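Local coordinates for SusD-like carbohydrate binding protein (Bacteroides vulgatus, PDB 3LEW) that is a SusD-family protein that probably binds carbohydrate at the outer membrane, consistent with a part in nutrient capture, at residues W30-P43 against W256-Q270. Sequence-based numbering, arbitrary orientation.
Sequences WNYLMETFNSYANP and WGHAQTNDQSNASYQ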
loop_
_atom_site.group_PDB
_atom_site.type_symbol
_atom_site.label_atom_id
_atom_site.label_comp_id
_atom_site.label_asym_id
_atom_site.label_seq_id
_atom_site.Cartn_x
_atom_site.Cartn_y
_atom_site.Cartn_z
ATOM N N TRP A 30 -9.312 -12.206 7.829
ATOM C CA TRP A 30 -8.434 -11.942 6.677
ATOM C C TRP A 30 -9.287 -11.776 5.411
ATOM O O TRP A 30 -9.139 -10.803 4.644
ATOM C CB TRP A 30 -7.419 -13.084 6.486
ATOM C CG TRP A 30 -6.574 -12.828 5.259
ATOM C CD1 TRP A 30 -6.714 -13.397 4.045
ATOM C CD2 TRP A 30 -5.549 -11.854 5.147
ATOM N NE1 TRP A 30 -5.797 -12.872 3.159
ATOM C CE2 TRP A 30 -5.060 -11.915 3.809
ATOM C CE3 TRP A 30 -4.967 -10.939 6.046
ATOM C CZ2 TRP A 30 -4.009 -11.096 3.357
ATOM C CZ3 TRP A 30 -3.937 -10.129 5.601
ATOM C CH2 TRP A 30 -3.470 -10.216 4.250
ATOM N N ASN A 31 -10.178 -12.739 5.177
ATOM C CA ASN A 31 -11.114 -12.705 4.046
ATOM C C ASN A 31 -11.908 -11.388 4.043
ATOM O O ASN A 31 -12.064 -10.721 3.027
ATOM C CB ASN A 31 -12.089 -13.886 4.118
ATOM C CG ASN A 31 -12.762 -14.170 2.787
ATOM O OD1 ASN A 31 -12.137 -14.715 1.872
ATOM N ND2 ASN A 31 -14.035 -13.821 2.676
ATOM N N TYR A 32 -12.443 -11.030 5.209
ATOM C CA TYR A 32 -13.220 -9.796 5.292
ATOM C C TYR A 32 -12.384 -8.580 4.911
ATOM O O TYR A 32 -12.884 -7.697 4.191
ATOM C CB TYR A 32 -13.781 -9.619 6.730
ATOM C CG TYR A 32 -14.774 -8.513 6.868
ATOM C CD1 TYR A 32 -16.082 -8.675 6.435
ATOM C CD2 TYR A 32 -14.441 -7.322 7.473
ATOM C CE1 TYR A 32 -17.012 -7.635 6.550
ATOM C CE2 TYR A 32 -15.369 -6.297 7.584
ATOM C CZ TYR A 32 -16.646 -6.468 7.119
ATOM O OH TYR A 32 -17.562 -5.428 7.265
ATOM N N LEU A 33 -11.125 -8.524 5.387
ATOM C CA LEU A 33 -10.229 -7.417 5.100
ATOM C C LEU A 33 -10.011 -7.268 3.604
ATOM O O LEU A 33 -10.017 -6.165 3.097
ATOM C CB LEU A 33 -8.892 -7.649 5.777
ATOM C CG LEU A 33 -7.820 -6.645 5.576
ATOM C CD1 LEU A 33 -8.276 -5.265 6.078
ATOM C CD2 LEU A 33 -6.485 -7.075 6.294
HETATM N N MSE A 34 -9.803 -8.409 2.955
HETATM C CA MSE A 34 -9.408 -8.427 1.523
HETATM C C MSE A 34 -10.521 -8.386 0.521
HETATM O O MSE A 34 -10.352 -7.805 -0.613
HETATM C CB MSE A 34 -8.487 -9.613 1.261
HETATM C CG MSE A 34 -7.180 -9.585 2.022
HETATM SE SE MSE A 34 -6.046 -8.034 1.517
HETATM C CE MSE A 34 -6.041 -8.034 -0.345
ATOM N N GLU A 35 -11.669 -8.926 0.888
ATOM C CA GLU A 35 -12.747 -9.196 -0.063
ATOM C C GLU A 35 -13.961 -8.282 0.011
ATOM O O GLU A 35 -14.820 -8.343 -0.887
ATOM C CB GLU A 35 -13.237 -10.635 0.106
ATOM C CG GLU A 35 -12.276 -11.698 -0.341
ATOM C CD GLU A 35 -12.178 -11.800 -1.879
ATOM O OE1 GLU A 35 -13.173 -12.194 -2.533
ATOM O OE2 GLU A 35 -11.126 -11.465 -2.429
ATOM N N THR A 36 -14.086 -7.467 1.064
ATOM C CA THR A 36 -15.349 -6.772 1.281
ATOM C C THR A 36 -15.463 -5.513 0.403
ATOM O O THR A 36 -14.666 -4.606 0.515
ATOM C CB THR A 36 -15.479 -6.387 2.779
ATOM O OG1 THR A 36 -15.395 -7.605 3.537
ATOM C CG2 THR A 36 -16.801 -5.666 3.056
ATOM N N PHE A 37 -16.512 -5.466 -0.418
ATOM C CA PHE A 37 -16.805 -4.265 -1.184
ATOM C C PHE A 37 -17.458 -3.179 -0.333
ATOM O O PHE A 37 -18.314 -3.481 0.515
ATOM C CB PHE A 37 -17.789 -4.577 -2.308
ATOM C CG PHE A 37 -17.195 -5.295 -3.513
ATOM C CD1 PHE A 37 -16.354 -4.634 -4.409
ATOM C CD2 PHE A 37 -17.526 -6.623 -3.786
ATOM C CE1 PHE A 37 -15.861 -5.299 -5.551
ATOM C CE2 PHE A 37 -17.030 -7.241 -4.940
ATOM C CZ PHE A 37 -16.193 -6.559 -5.800
ATOM N N ASN A 38 -17.140 -1.911 -0.632
ATOM C CA ASN A 38 -18.096 -0.813 -0.333
ATOM C C ASN A 38 -18.487 -0.121 -1.661
ATOM O O ASN A 38 -17.908 0.904 -2.067
ATOM C CB ASN A 38 -17.550 0.160 0.727
ATOM C CG ASN A 38 -18.560 1.213 1.106
ATOM O OD1 ASN A 38 -19.779 1.022 0.896
ATOM N ND2 ASN A 38 -18.092 2.337 1.643
ATOM N N SER A 39 -19.446 -0.738 -2.352
ATOM C CA SER A 39 -19.678 -0.508 -3.790
ATOM C C SER A 39 -18.531 -1.091 -4.569
ATOM O O SER A 39 -17.445 -1.329 -4.048
ATOM C CB SER A 39 -19.897 0.972 -4.158
ATOM O OG SER A 39 -18.702 1.716 -4.425
ATOM N N TYR A 40 -18.746 -1.272 -5.862
ATOM C CA TYR A 40 -17.689 -1.702 -6.741
ATOM C C TYR A 40 -16.464 -0.785 -6.797
ATOM O O TYR A 40 -15.389 -1.242 -7.192
ATOM C CB TYR A 40 -18.208 -1.914 -8.153
ATOM C CG TYR A 40 -19.010 -3.196 -8.342
ATOM C CD1 TYR A 40 -18.397 -4.425 -8.263
ATOM C CD2 TYR A 40 -20.379 -3.166 -8.616
ATOM C CE1 TYR A 40 -19.102 -5.601 -8.421
ATOM C CE2 TYR A 40 -21.097 -4.358 -8.798
ATOM C CZ TYR A 40 -20.442 -5.566 -8.696
ATOM O OH TYR A 40 -21.077 -6.780 -8.870
ATOM N N ALA A 41 -16.610 0.482 -6.389
ATOM C CA ALA A 41 -15.480 1.427 -6.349
ATOM C C ALA A 41 -14.428 1.059 -5.311
ATOM O O ALA A 41 -13.319 1.546 -5.376
ATOM C CB ALA A 41 -15.999 2.902 -6.081
ATOM N N ASN A 42 -14.804 0.245 -4.310
ATOM C CA ASN A 42 -13.909 -0.087 -3.198
ATOM C C ASN A 42 -13.817 -1.582 -2.910
ATOM O O ASN A 42 -14.511 -2.094 -2.011
ATOM C CB ASN A 42 -14.398 0.631 -1.931
ATOM C CG ASN A 42 -14.325 2.153 -2.098
ATOM O OD1 ASN A 42 -13.225 2.690 -2.155
ATOM N ND2 ASN A 42 -15.481 2.828 -2.185
ATOM N N PRO A 43 -12.941 -2.275 -3.620
ATOM C CA PRO A 43 -12.874 -3.758 -3.432
ATOM C C PRO A 43 -11.947 -4.170 -2.316
ATOM O O PRO A 43 -10.780 -4.447 -2.540
ATOM C CB PRO A 43 -12.414 -4.260 -4.835
ATOM C CG PRO A 43 -12.551 -3.048 -5.747
ATOM C CD PRO A 43 -12.329 -1.857 -4.889
ATOM N N TRP A 256 4.103 -11.550 0.676
ATOM C CA TRP A 256 2.763 -11.541 1.202
ATOM C C TRP A 256 1.818 -11.084 0.130
ATOM O O TRP A 256 2.066 -10.064 -0.541
ATOM C CB TRP A 256 2.702 -10.563 2.390
ATOM C CG TRP A 256 1.607 -10.749 3.394
ATOM C CD1 TRP A 256 0.977 -11.916 3.748
ATOM C CD2 TRP A 256 1.145 -9.764 4.324
ATOM N NE1 TRP A 256 0.124 -11.704 4.802
ATOM C CE2 TRP A 256 0.176 -10.384 5.148
ATOM C CE3 TRP A 256 1.406 -8.401 4.503
ATOM C CZ2 TRP A 256 -0.515 -9.685 6.152
ATOM C CZ3 TRP A 256 0.709 -7.734 5.475
ATOM C CH2 TRP A 256 -0.240 -8.371 6.278
ATOM N N GLY A 257 0.725 -11.810 -0.016
ATOM C CA GLY A 257 -0.263 -11.449 -0.980
ATOM C C GLY A 257 -1.539 -12.252 -0.858
ATOM O O GLY A 257 -1.599 -13.271 -0.166
ATOM N N HIS A 258 -2.563 -11.811 -1.557
ATOM C CA HIS A 258 -3.912 -12.402 -1.465
ATOM C C HIS A 258 -4.290 -13.090 -2.793
ATOM O O HIS A 258 -4.431 -12.436 -3.833
ATOM C CB HIS A 258 -4.913 -11.310 -1.082
ATOM C CG HIS A 258 -6.332 -11.759 -0.962
ATOM N ND1 HIS A 258 -6.739 -12.710 -0.058
ATOM C CD2 HIS A 258 -7.449 -11.350 -1.613
ATOM C CE1 HIS A 258 -8.049 -12.887 -0.179
ATOM N NE2 HIS A 258 -8.505 -12.064 -1.101
ATOM N N ALA A 259 -4.459 -14.399 -2.762
ATOM C CA ALA A 259 -4.781 -15.172 -3.979
ATOM C C ALA A 259 -6.256 -14.994 -4.343
ATOM O O ALA A 259 -7.103 -14.658 -3.498
ATOM C CB ALA A 259 -4.490 -16.661 -3.780
ATOM N N GLN A 260 -6.533 -15.234 -5.618
ATOM C CA GLN A 260 -7.876 -15.115 -6.200
ATOM C C GLN A 260 -8.258 -16.331 -7.011
ATOM O O GLN A 260 -7.431 -16.880 -7.767
ATOM C CB GLN A 260 -7.923 -13.852 -7.042
ATOM C CG GLN A 260 -7.817 -12.606 -6.170
ATOM C CD GLN A 260 -9.096 -12.313 -5.486
ATOM O OE1 GLN A 260 -10.013 -11.850 -6.159
ATOM N NE2 GLN A 260 -9.187 -12.538 -4.143
ATOM N N THR A 261 -9.506 -16.773 -6.831
ATOM C CA THR A 261 -10.035 -17.927 -7.516
ATOM C C THR A 261 -11.487 -17.635 -7.809
ATOM O O THR A 261 -12.038 -16.670 -7.309
ATOM C CB THR A 261 -9.995 -19.206 -6.628
ATOM O OG1 THR A 261 -10.911 -19.022 -5.527
ATOM C CG2 THR A 261 -8.597 -19.436 -6.076
ATOM N N ASN A 262 -12.135 -18.488 -8.589
ATOM C CA ASN A 262 -13.536 -18.246 -8.934
ATOM C C ASN A 262 -14.421 -18.173 -7.700
ATOM O O ASN A 262 -15.395 -17.414 -7.704
ATOM C CB ASN A 262 -14.061 -19.289 -9.900
ATOM C CG ASN A 262 -15.395 -18.870 -10.550
ATOM O OD1 ASN A 262 -15.584 -17.715 -11.015
ATOM N ND2 ASN A 262 -16.316 -19.803 -10.577
ATOM N N ASP A 263 -14.055 -18.882 -6.625
ATOM C CA ASP A 263 -14.733 -18.917 -5.328
ATOM C C ASP A 263 -14.449 -17.697 -4.449
ATOM O O ASP A 263 -15.158 -17.399 -3.495
ATOM C CB ASP A 263 -14.218 -20.147 -4.562
ATOM C CG ASP A 263 -14.007 -21.358 -5.473
ATOM O OD1 ASP A 263 -15.015 -21.911 -5.957
ATOM O OD2 ASP A 263 -12.837 -21.753 -5.704
ATOM N N GLN A 264 -13.331 -17.047 -4.707
ATOM C CA GLN A 264 -12.863 -15.941 -3.878
ATOM C C GLN A 264 -12.290 -14.896 -4.847
ATOM O O GLN A 264 -11.082 -14.870 -5.096
ATOM C CB GLN A 264 -11.807 -16.472 -2.903
ATOM C CG GLN A 264 -11.027 -15.453 -2.092
ATOM C CD GLN A 264 -10.027 -16.142 -1.182
ATOM O OE1 GLN A 264 -10.424 -16.815 -0.230
ATOM N NE2 GLN A 264 -8.737 -16.031 -1.501
ATOM N N SER A 265 -13.171 -14.082 -5.406
ATOM C CA SER A 265 -12.832 -13.236 -6.564
ATOM C C SER A 265 -13.180 -11.757 -6.428
ATOM O O SER A 265 -13.009 -11.004 -7.409
ATOM C CB SER A 265 -13.494 -13.769 -7.824
ATOM O OG SER A 265 -14.899 -13.718 -7.709
ATOM N N ASN A 266 -13.608 -11.310 -5.258
ATOM C CA ASN A 266 -13.968 -9.890 -5.137
ATOM C C ASN A 266 -12.780 -8.967 -5.277
ATOM O O ASN A 266 -12.885 -7.921 -5.957
ATOM C CB ASN A 266 -14.662 -9.583 -3.811
ATOM C CG ASN A 266 -16.009 -10.267 -3.629
ATOM O OD1 ASN A 266 -16.560 -10.909 -4.523
ATOM N ND2 ASN A 266 -16.575 -10.091 -2.411
ATOM N N ALA A 267 -11.635 -9.292 -4.666
ATOM C CA ALA A 267 -10.514 -8.388 -4.697
ATOM C C ALA A 267 -10.026 -8.132 -6.128
ATOM O O ALA A 267 -9.537 -7.035 -6.412
ATOM C CB ALA A 267 -9.331 -8.915 -3.815
ATOM N N SER A 268 -10.183 -9.143 -6.982
ATOM C CA SER A 268 -9.743 -9.055 -8.381
ATOM C C SER A 268 -10.361 -7.853 -9.117
ATOM O O SER A 268 -9.810 -7.383 -10.117
ATOM C CB SER A 268 -10.087 -10.326 -9.136
ATOM O OG SER A 268 -9.393 -11.444 -8.621
ATOM N N TYR A 269 -11.523 -7.403 -8.673
ATOM C CA TYR A 269 -12.223 -6.318 -9.341
ATOM C C TYR A 269 -11.344 -5.068 -9.438
ATOM O O TYR A 269 -11.480 -4.267 -10.398
ATOM C CB TYR A 269 -13.569 -6.021 -8.638
ATOM C CG TYR A 269 -14.541 -5.225 -9.470
ATOM C CD1 TYR A 269 -14.489 -3.819 -9.485
ATOM C CD2 TYR A 269 -15.518 -5.854 -10.220
ATOM C CE1 TYR A 269 -15.410 -3.070 -10.238
ATOM C CE2 TYR A 269 -16.425 -5.129 -10.987
ATOM C CZ TYR A 269 -16.365 -3.721 -10.970
ATOM O OH TYR A 269 -17.248 -2.976 -11.700
ATOM N N GLN A 270 -10.405 -4.901 -8.519
ATOM C CA GLN A 270 -9.511 -3.756 -8.597
ATOM C C GLN A 270 -8.546 -3.746 -9.777
ATOM O O GLN A 270 -8.024 -2.690 -10.135
ATOM C CB GLN A 270 -8.791 -3.505 -7.317
ATOM C CG GLN A 270 -7.723 -4.495 -6.929
ATOM C CD GLN A 270 -7.512 -4.482 -5.344
ATOM O OE1 GLN A 270 -6.715 -3.688 -4.859
ATOM N NE2 GLN A 270 -8.146 -5.420 -4.589
HETATM O O HOH W 1 -8.617 -5.917 -1.679
#
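CB of Met34, a selenomethionine near the end of helix 19-35, sits over the centre of the His258 ring, 3.4 Å from its centroid, a CH-pi contact. Trp30 lays the far rim of its indole, CZ3 and CH2, obliquely against CZ2 of Trp256; its NE1 gives a weak hydrogen bond to ND1 of His258. Beyond the helix a second aromatic group forms: the Tyr40 ring lies in an offset stack on Tyr269, centroids 4.6 Å apart, while Phe37 turns its edge to that ring. Tyr269 OH is hydrogen-bonded to the hydroxyl of Tyr283.

The polar edge is the Glu35 carboxylate, folded back by its bend at chi2 (-74°). OE2 takes three hydrogen bonds: Gln260 NE2 (2.8 Å) on the syn side and His258 NE2 (3.0 Å) on the anti side, both tilted out of the carboxylate plane though the latter bond lies within the imidazole plane, and Ala267 N from above the carboxylate. OE1 accepts from Asn266 N at 2.9 Å, and Asn266 ND2 reaches back to Glu35 O. Cutting Glu35 back to an alanine is likely to leave His258 NE2, Gln260 NE2 and the backbone N of Asn266 and Ala267 without the carboxylate they share. With four donors gathered on one buried carboxylate, Glu35 is probably held as the anion, tying the helix end to strand 254-258, the loop after it and the start of the 3-10 segment 267-270.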